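PDB 3LET: protein adenylyltransferase VopS from Vibrio parahaemolyticus, which transfers AMP from ATP to a threonine of host Rho GTPases, blocking their downstream signalling and actin assembly in infected cells. Local coordinates for residues A173-N178 / M287-A292; K202-M207 / E293-S298; A15-T20 / A58-Q63. All blocks are in the same frame, centred on the assembly; numbering follows the deposited sequence.

Contact 1. Residues A173-N178 / M287-A292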
loop_
_atom_site.group_PDB
_atom_site.type_symbol
_atom_site.label_atom_id
_atom_site.label_comp_id
_atom_site.label_asym_id
_atom_site.label_seq_id
_atom_site.Cartn_x
_atom_site.Cartn_y
_atom_site.Cartn_z
ATOM N N ALA A 173 -17.526 -12.648 -15.790
ATOM C CA ALA A 173 -18.195 -11.344 -15.642
ATOM C C ALA A 173 -19.387 -11.427 -14.697
ATOM O O ALA A 173 -19.517 -10.617 -13.790
ATOM C CB ALA A 173 -18.629 -10.777 -16.996
ATOM N N ALA A 174 -20.245 -12.427 -14.872
ATOM C CA ALA A 174 -21.392 -12.611 -13.984
ATOM C C ALA A 174 -21.008 -12.777 -12.526
ATOM O O ALA A 174 -21.707 -12.290 -11.627
ATOM C CB ALA A 174 -22.221 -13.850 -14.428
ATOM N N TRP A 175 -19.911 -13.492 -12.300
ATOM C CA TRP A 175 -19.431 -13.770 -10.951
ATOM C C TRP A 175 -18.981 -12.467 -10.319
ATOM O O TRP A 175 -19.363 -12.161 -9.194
ATOM C CB TRP A 175 -18.276 -14.757 -10.996
ATOM C CG TRP A 175 -17.627 -14.972 -9.648
ATOM C CD1 TRP A 175 -18.173 -15.580 -8.528
ATOM C CD2 TRP A 175 -16.294 -14.627 -9.309
ATOM N NE1 TRP A 175 -17.238 -15.604 -7.510
ATOM C CE2 TRP A 175 -16.081 -15.034 -7.969
ATOM C CE3 TRP A 175 -15.244 -14.021 -10.014
ATOM C CZ2 TRP A 175 -14.869 -14.819 -7.323
ATOM C CZ3 TRP A 175 -14.042 -13.824 -9.364
ATOM C CH2 TRP A 175 -13.874 -14.212 -8.038
ATOM N N ILE A 176 -18.182 -11.704 -11.047
ATOM C CA ILE A 176 -17.694 -10.425 -10.506
ATOM C C ILE A 176 -18.882 -9.483 -10.237
ATOM O O ILE A 176 -18.985 -8.869 -9.177
ATOM C CB ILE A 176 -16.693 -9.754 -11.479
ATOM C CG1 ILE A 176 -15.486 -10.668 -11.737
ATOM C CG2 ILE A 176 -16.195 -8.412 -10.886
ATOM C CD1 ILE A 176 -14.623 -10.222 -12.928
ATOM N N ILE A 177 -19.775 -9.374 -11.216
ATOM C CA ILE A 177 -20.904 -8.459 -11.146
ATOM C C ILE A 177 -21.757 -8.800 -9.943
ATOM O O ILE A 177 -22.177 -7.910 -9.207
ATOM C CB ILE A 177 -21.753 -8.519 -12.445
ATOM C CG1 ILE A 177 -21.012 -7.795 -13.573
ATOM C CG2 ILE A 177 -23.156 -7.879 -12.237
ATOM C CD1 ILE A 177 -21.543 -8.113 -15.022
ATOM N N ASN A 178 -21.982 -10.095 -9.715
ATOM C CA ASN A 178 -22.816 -10.540 -8.604
ATOM C C ASN A 178 -22.184 -10.280 -7.246
ATOM O O ASN A 178 -22.860 -9.857 -6.292
ATOM C CB ASN A 178 -23.096 -12.031 -8.725
ATOM C CG ASN A 178 -24.027 -12.526 -7.646
ATOM O OD1 ASN A 178 -25.220 -12.243 -7.666
ATOM N ND2 ASN A 178 -23.480 -13.252 -6.688
ATOM N N MET A 287 -11.525 -9.166 -10.027
ATOM C CA MET A 287 -11.191 -8.925 -11.429
ATOM C C MET A 287 -9.836 -9.572 -11.749
ATOM O O MET A 287 -9.686 -10.212 -12.797
ATOM C CB MET A 287 -11.197 -7.417 -11.723
ATOM C CG MET A 287 -10.646 -7.023 -13.090
ATOM S SD MET A 287 -11.788 -7.523 -14.422
ATOM C CE MET A 287 -13.055 -6.241 -14.261
ATOM N N LEU A 288 -8.820 -9.426 -10.883
ATOM C CA LEU A 288 -7.519 -10.071 -11.208
ATOM C C LEU A 288 -7.601 -11.605 -11.199
ATOM O O LEU A 288 -6.942 -12.270 -11.996
ATOM C CB LEU A 288 -6.375 -9.629 -10.270
ATOM C CG LEU A 288 -6.055 -8.131 -10.376
ATOM C CD1 LEU A 288 -4.890 -7.810 -9.441
ATOM C CD2 LEU A 288 -5.695 -7.712 -11.779
ATOM N N TYR A 289 -8.399 -12.161 -10.298
ATOM C CA TYR A 289 -8.583 -13.612 -10.252
ATOM C C TYR A 289 -9.166 -14.064 -11.590
ATOM O O TYR A 289 -8.659 -15.022 -12.195
ATOM C CB TYR A 289 -9.553 -13.990 -9.123
ATOM C CG TYR A 289 -9.915 -15.476 -9.122
ATOM C CD1 TYR A 289 -9.026 -16.425 -8.600
ATOM C CD2 TYR A 289 -11.141 -15.912 -9.635
ATOM C CE1 TYR A 289 -9.342 -17.784 -8.576
ATOM C CE2 TYR A 289 -11.474 -17.301 -9.632
ATOM C CZ TYR A 289 -10.576 -18.211 -9.101
ATOM O OH TYR A 289 -10.901 -19.559 -9.116
ATOM N N ALA A 290 -10.238 -13.391 -12.030
ATOM C CA ALA A 290 -10.909 -13.743 -13.291
ATOM C C ALA A 290 -9.983 -13.587 -14.484
ATOM O O ALA A 290 -9.966 -14.429 -15.365
ATOM C CB ALA A 290 -12.166 -12.902 -13.510
ATOM N N ILE A 291 -9.230 -12.499 -14.553
ATOM C CA ILE A 291 -8.332 -12.328 -15.685
ATOM C C ILE A 291 -7.302 -13.448 -15.700
ATOM O O ILE A 291 -7.025 -14.022 -16.755
ATOM C CB ILE A 291 -7.605 -10.985 -15.627
ATOM C CG1 ILE A 291 -8.612 -9.832 -15.774
ATOM C CG2 ILE A 291 -6.520 -10.900 -16.710
ATOM C CD1 ILE A 291 -7.990 -8.465 -15.342
ATOM N N ALA A 292 -6.722 -13.752 -14.541
ATOM C CA ALA A 292 -5.724 -14.836 -14.472
ATOM C C ALA A 292 -6.353 -16.153 -14.937
ATOM O O ALA A 292 -5.756 -16.920 -15.696
ATOM C CB ALA A 292 -5.151 -14.989 -13.042
#

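Contact 2. Residues K202-M207 / E293-S298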
loop_
_atom_site.group_PDB
_atom_site.type_symbol
_atom_site.label_atom_id
_atom_site.label_comp_id
_atom_site.label_asym_id
_atom_site.label_seq_id
_atom_site.Cartn_x
_atom_site.Cartn_y
_atom_site.Cartn_z
ATOM N N LYS A 202 -1.724 -7.322 -21.065
ATOM C CA LYS A 202 -1.061 -6.448 -20.099
ATOM C C LYS A 202 -0.562 -7.231 -18.884
ATOM O O LYS A 202 -1.266 -8.068 -18.337
ATOM C CB LYS A 202 -1.960 -5.274 -19.672
ATOM C CG LYS A 202 -1.634 -4.024 -20.486
ATOM C CD LYS A 202 -2.443 -2.808 -20.092
ATOM C CE LYS A 202 -2.130 -1.640 -21.022
ATOM N NZ LYS A 202 -2.790 -0.369 -20.601
ATOM N N ASP A 203 0.662 -6.931 -18.465
ATOM C CA ASP A 203 1.267 -7.598 -17.325
ATOM C C ASP A 203 0.558 -7.214 -16.030
ATOM O O ASP A 203 0.502 -6.040 -15.694
ATOM C CB ASP A 203 2.738 -7.197 -17.233
ATOM C CG ASP A 203 3.511 -8.023 -16.203
ATOM O OD1 ASP A 203 2.921 -8.938 -15.578
ATOM O OD2 ASP A 203 4.722 -7.765 -16.025
ATOM N N LEU A 204 0.021 -8.203 -15.313
ATOM C CA LEU A 204 -0.653 -7.967 -14.051
ATOM C C LEU A 204 0.335 -7.804 -12.900
ATOM O O LEU A 204 -0.024 -7.266 -11.852
ATOM C CB LEU A 204 -1.584 -9.147 -13.729
ATOM C CG LEU A 204 -2.598 -9.471 -14.839
ATOM C CD1 LEU A 204 -3.492 -10.605 -14.404
ATOM C CD2 LEU A 204 -3.416 -8.216 -15.176
ATOM N N LEU A 205 1.567 -8.265 -13.081
ATOM C CA LEU A 205 2.537 -8.226 -11.985
ATOM C C LEU A 205 3.302 -6.919 -12.071
ATOM O O LEU A 205 4.535 -6.886 -12.229
ATOM C CB LEU A 205 3.503 -9.407 -12.090
ATOM C CG LEU A 205 2.739 -10.736 -12.069
ATOM C CD1 LEU A 205 3.718 -11.919 -12.079
ATOM C CD2 LEU A 205 1.815 -10.834 -10.890
ATOM N N ASN A 206 2.541 -5.835 -12.030
ATOM C CA ASN A 206 3.080 -4.516 -12.299
ATOM C C ASN A 206 2.111 -3.550 -11.621
ATOM O O ASN A 206 0.964 -3.432 -12.046
ATOM C CB ASN A 206 3.171 -4.312 -13.815
ATOM C CG ASN A 206 3.643 -2.926 -14.195
ATOM O OD1 ASN A 206 3.157 -1.942 -13.655
ATOM N ND2 ASN A 206 4.598 -2.846 -15.122
ATOM N N MET A 207 2.543 -2.870 -10.547
ATOM C CA MET A 207 1.590 -2.102 -9.745
ATOM C C MET A 207 1.052 -0.915 -10.544
ATOM O O MET A 207 -0.114 -0.524 -10.366
ATOM C CB MET A 207 2.256 -1.637 -8.425
ATOM C CG MET A 207 1.328 -0.954 -7.445
ATOM S SD MET A 207 0.010 -2.062 -6.906
ATOM C CE MET A 207 -0.994 -0.947 -5.933
ATOM N N GLU A 293 -7.576 -16.400 -14.502
ATOM C CA GLU A 293 -8.256 -17.646 -14.870
ATOM C C GLU A 293 -8.465 -17.716 -16.375
ATOM O O GLU A 293 -8.271 -18.774 -17.001
ATOM C CB GLU A 293 -9.618 -17.735 -14.197
ATOM C CG GLU A 293 -9.564 -18.045 -12.719
ATOM C CD GLU A 293 -9.203 -19.500 -12.480
ATOM O OE1 GLU A 293 -10.085 -20.373 -12.645
ATOM O OE2 GLU A 293 -8.038 -19.766 -12.144
ATOM N N LEU A 294 -8.901 -16.601 -16.953
ATOM C CA LEU A 294 -9.276 -16.598 -18.370
ATOM C C LEU A 294 -8.021 -16.776 -19.207
ATOM O O LEU A 294 -8.030 -17.500 -20.202
ATOM C CB LEU A 294 -10.025 -15.319 -18.751
ATOM C CG LEU A 294 -11.408 -15.172 -18.119
ATOM C CD1 LEU A 294 -12.022 -13.848 -18.501
ATOM C CD2 LEU A 294 -12.359 -16.332 -18.521
ATOM N N ARG A 295 -6.916 -16.169 -18.777
ATOM C CA ARG A 295 -5.665 -16.321 -19.508
ATOM C C ARG A 295 -5.164 -17.752 -19.427
ATOM O O ARG A 295 -4.310 -18.163 -20.230
ATOM C CB ARG A 295 -4.613 -15.345 -18.973
ATOM C CG ARG A 295 -4.966 -13.902 -19.307
ATOM C CD ARG A 295 -3.904 -12.943 -18.795
ATOM N NE ARG A 295 -4.153 -11.568 -19.224
ATOM C CZ ARG A 295 -3.328 -10.569 -18.939
ATOM N NH1 ARG A 295 -2.236 -10.818 -18.211
ATOM N NH2 ARG A 295 -3.601 -9.337 -19.357
ATOM N N ASN A 296 -5.673 -18.508 -18.455
ATOM C CA ASN A 296 -5.356 -19.933 -18.365
ATOM C C ASN A 296 -6.486 -20.807 -18.930
ATOM O O ASN A 296 -6.598 -21.985 -18.582
ATOM C CB ASN A 296 -5.056 -20.347 -16.919
ATOM C CG ASN A 296 -4.239 -21.640 -16.835
ATOM O OD1 ASN A 296 -3.281 -21.826 -17.581
ATOM N ND2 ASN A 296 -4.611 -22.521 -15.924
ATOM N N ASP A 297 -7.320 -20.219 -19.783
ATOM C CA ASP A 297 -8.422 -20.936 -20.471
ATOM C C ASP A 297 -9.353 -21.665 -19.502
ATOM O O ASP A 297 -9.726 -22.839 -19.693
ATOM C CB ASP A 297 -7.846 -21.926 -21.510
ATOM C CG ASP A 297 -8.912 -22.471 -22.464
ATOM O OD1 ASP A 297 -9.914 -21.762 -22.710
ATOM O OD2 ASP A 297 -8.745 -23.607 -22.980
ATOM N N SER A 298 -9.761 -20.982 -18.450
ATOM C CA SER A 298 -10.623 -21.623 -17.464
ATOM C C SER A 298 -11.396 -20.561 -16.723
ATOM O O SER A 298 -11.084 -19.386 -16.824
ATOM C CB SER A 298 -9.787 -22.425 -16.468
ATOM O OG SER A 298 -9.045 -21.558 -15.617
#

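Contact 3. Residues A15-T20 / A58-Q63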
loop_
_atom_site.group_PDB
_atom_site.type_symbol
_atom_site.label_atom_id
_atom_site.label_comp_id
_atom_site.label_asym_id
_atom_site.label_seq_id
_atom_site.Cartn_x
_atom_site.Cartn_y
_atom_site.Cartn_z
ATOM N N ALA A 15 14.721 29.537 -1.285
ATOM C CA ALA A 15 14.547 28.728 -2.493
ATOM C C ALA A 15 15.808 27.929 -2.813
ATOM O O ALA A 15 15.730 26.764 -3.206
ATOM C CB ALA A 15 14.174 29.599 -3.672
ATOM N N GLN A 16 16.965 28.566 -2.660
ATOM C CA GLN A 16 18.241 27.876 -2.814
ATOM C C GLN A 16 18.363 26.759 -1.753
ATOM O O GLN A 16 18.696 25.625 -2.069
ATOM C CB GLN A 16 19.391 28.879 -2.677
ATOM C CG GLN A 16 20.778 28.274 -2.818
ATOM C CD GLN A 16 21.899 29.313 -2.746
ATOM O OE1 GLN A 16 21.735 30.399 -2.177
ATOM N NE2 GLN A 16 23.050 28.972 -3.318
ATOM N N ARG A 17 18.069 27.082 -0.498
ATOM C CA ARG A 17 18.275 26.126 0.592
ATOM C C ARG A 17 17.388 24.901 0.435
ATOM O O ARG A 17 17.773 23.804 0.824
ATOM C CB ARG A 17 18.053 26.791 1.954
ATOM C CG ARG A 17 19.116 27.827 2.297
ATOM C CD ARG A 17 18.948 28.352 3.709
ATOM N NE ARG A 17 17.724 29.139 3.866
ATOM C CZ ARG A 17 17.638 30.455 3.678
ATOM N NH1 ARG A 17 18.704 31.156 3.315
ATOM N NH2 ARG A 17 16.481 31.072 3.864
ATOM N N LEU A 18 16.198 25.083 -0.130
ATOM C CA LEU A 18 15.272 23.967 -0.308
ATOM C C LEU A 18 15.746 22.939 -1.333
ATOM O O LEU A 18 15.320 21.776 -1.308
ATOM C CB LEU A 18 13.897 24.490 -0.708
ATOM C CG LEU A 18 13.091 24.926 0.507
ATOM C CD1 LEU A 18 11.879 25.747 0.090
ATOM C CD2 LEU A 18 12.695 23.689 1.328
ATOM N N GLN A 19 16.637 23.357 -2.226
ATOM C CA GLN A 19 17.127 22.466 -3.268
ATOM C C GLN A 19 18.361 21.670 -2.841
ATOM O O GLN A 19 18.850 20.840 -3.607
ATOM C CB GLN A 19 17.452 23.260 -4.535
ATOM C CG GLN A 19 16.309 24.114 -5.052
ATOM C CD GLN A 19 16.783 25.157 -6.048
ATOM O OE1 GLN A 19 17.896 25.078 -6.570
ATOM N NE2 GLN A 19 15.939 26.149 -6.311
ATOM N N THR A 20 18.875 21.921 -1.638
ATOM C CA THR A 20 20.001 21.142 -1.127
ATOM C C THR A 20 19.635 19.665 -1.164
ATOM O O THR A 20 18.468 19.305 -1.314
ATOM C CB THR A 20 20.360 21.517 0.329
ATOM O OG1 THR A 20 19.220 21.306 1.171
ATOM C CG2 THR A 20 20.811 22.979 0.423
ATOM N N ALA A 58 9.109 31.029 10.280
ATOM C CA ALA A 58 8.281 29.879 10.687
ATOM C C ALA A 58 8.055 28.890 9.548
ATOM O O ALA A 58 8.164 27.685 9.759
ATOM C CB ALA A 58 6.940 30.339 11.233
ATOM N N ALA A 59 7.744 29.402 8.355
ATOM C CA ALA A 59 7.406 28.546 7.213
ATOM C C ALA A 59 8.572 27.649 6.823
ATOM O O ALA A 59 8.432 26.426 6.721
ATOM C CB ALA A 59 6.958 29.397 6.014
ATOM N N GLU A 60 9.734 28.244 6.611
ATOM C CA GLU A 60 10.906 27.455 6.285
ATOM C C GLU A 60 11.282 26.496 7.416
ATOM O O GLU A 60 11.662 25.344 7.177
ATOM C CB GLU A 60 12.097 28.351 5.959
ATOM C CG GLU A 60 13.261 27.558 5.425
ATOM C CD GLU A 60 14.439 28.408 5.022
ATOM O OE1 GLU A 60 14.311 29.657 4.982
ATOM O OE2 GLU A 60 15.496 27.809 4.739
ATOM N N LEU A 61 11.152 26.942 8.653
ATOM C CA LEU A 61 11.518 26.074 9.763
ATOM C C LEU A 61 10.619 24.844 9.822
ATOM O O LEU A 61 11.066 23.769 10.190
ATOM C CB LEU A 61 11.451 26.839 11.078
ATOM C CG LEU A 61 12.586 27.864 11.213
ATOM C CD1 LEU A 61 12.311 28.773 12.414
ATOM C CD2 LEU A 61 13.978 27.219 11.376
ATOM N N SER A 62 9.352 25.015 9.472
ATOM C CA SER A 62 8.455 23.873 9.408
ATOM C C SER A 62 8.930 22.869 8.341
ATOM O O SER A 62 8.919 21.665 8.568
ATOM C CB SER A 62 7.029 24.331 9.096
ATOM O OG SER A 62 6.156 23.215 9.046
ATOM N N GLN A 63 9.328 23.367 7.175
ATOM C CA GLN A 63 9.841 22.501 6.101
ATOM C C GLN A 63 11.087 21.751 6.557
ATOM O O GLN A 63 11.213 20.537 6.359
ATOM C CB GLN A 63 10.200 23.323 4.861
ATOM C CG GLN A 63 8.993 23.969 4.163
ATOM C CD GLN A 63 9.409 24.975 3.089
ATOM O OE1 GLN A 63 10.370 25.720 3.264
ATOM N NE2 GLN A 63 8.690 24.987 1.974
#

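Contact 1. Residues A173-N178 / M287-A292
I176 and W175, the residues that lose the most surface here, reach from helix 168-179 to M287, Y289 and A290 on helix 281-295. The two helical segments run almost exactly antiparallel, 173° between their directions, with their axes 10.1 Å apart. I176 sends its longer branch across the gap. With CG1 anti to the carbonyl carbon and chi2 near 167°, the chain stays extended and CD1 becomes the touching atom. That methyl sits 3.7 Å from CB of A290 and 4.0 Å from CA of M287, so it meets the second helix at its backbone as well as at a small side chain. Although CB of M287 points away, bends at chi2 and chi3 bring its SD to 4.2 Å from I176 CD1. W175 lies beside this pair with the far end of its six-membered ring against Y289: CZ3 and CH2 are both 3.6 Å from CD2 of the tyrosine. The rings meet obliquely, planes 59° apart and centroids 5.4 Å apart. Apart from the sulfur, carbon meets carbon throughout. The tyrosine hydroxyl finds its partner in the backbone O of N300. W175 also lies close to R286, which probably binds ATP in this Fic-type fold and directly precedes M287 on the same helix. F160 and F299 add further rings around the indole, helix 184-199 packs against I176 through I190, and helix 207-217 covers M287 through L213 and L217.

Contact 2. Residues K202-M207 / E293-S298
R295 reaches out from the C-terminal end of helix 281-295 and clasps the backbone carbonyl of K202 with both terminal nitrogens. Two hydrogen bonds converge on this one oxygen, NH1 to K202 O at 2.9 Å and NH2 to K202 O at 2.8 Å. The acceptor lies at the guanidinium edge, in its plane, an end-on fork in which one oxygen is shared and each bond is bent, 142° and 146° at hydrogen. NH2 comes in the carbonyl plane on a lone pair, whereas NH1 is tilted 31° from that plane. A chain extended from CG to NE carries the group this far from the helix. NH2 also bonds to the backbone O of Y197, so the guanidinium joins the end of helix 184-199 to the loop that follows it.

Turns flank the contact on both segments. Helix 281-295, whose N-terminal end carries the last part of the Fic motif in this all-helical Fic fold, finishes in a Schellman motif: S298 N bonds to E293 O, D297 N bonds to L294 O, and D297, at positive phi, is the C-prime residue. On the other side D203 OD1 accepts from L205 N at 2.9 Å to make an Asx turn, L205 is the centre of an inverse gamma turn, and N206 is the N-cap of helix 207-217.

Van der Waals contact comes from L204, whose CB points toward the arginine. Its CG lies 3.6 Å from R295 NH1, with CD1 at 4.0 Å from the same nitrogen, so the branch point flanks the guanidinium obliquely. L267 of helix 260-274 also packs against this leucine.

Contact 3. Residues A15-T20 / A58-Q63
R17 leaves helix 14-18 toward E60 of helix 58-75, and its side chain follows one carboxylate oxygen for most of its length. CB is already within 3.9 Å of E60 OE2. CG continues the chain, anti to the carbonyl carbon, and CD comes to 3.6 Å from OE2 before a bend at chi3 (-67°) turns the guanidinium edge to the acid. A side-on, bidentate salt bridge results: R17 NE bonds to E60 OE2 at 2.7 Å, nearly straight at 175°, and R17 NH2 to E60 OE1 at 2.8 Å. E60, extended beyond CG, presents both oxygens by their syn lone pairs, and the guanidinium and carboxylate planes are only 6° apart. Beside this pair, L18 rests its methyls on the amide end of Q63, CD1 lying 3.5 Å from Q63 OE1, an oxygen that also accepts from NE2 of Q14. H26 NE2 of helix 23-30 is a second partner of E60 OE2. Within the N-terminal domain of VopS the contact thus ties helix 14-18 to helix 58-75. Two separate, nearly linear bonds in one plane fix the rotation of both groups, and the arginine, with the histidine bond, probably helps keep the buried glutamate ionised.

How the contacts relate
From the N terminus, contact 3 comes first: residues 58-63 return to 15-20, closing a loop of 37 intervening residues within the N-terminal domain. It is complete before either other contact opens. Contact 1 then begins at 173-178 and contact 2 at 202-207; their second halves, 287-292 and 293-298, follow in the same order, so the two loops cross. Both end on helix 281-295, which is thereby joined to helix 168-179 and to the loop before helix 207-217. Contacts 1 and 2 touch directly, I291 CG2 lying 3.8 Å from L204 CD1. Contact 3 is remote, its centre about 49 Å from that of contact 1, across the chain's centre.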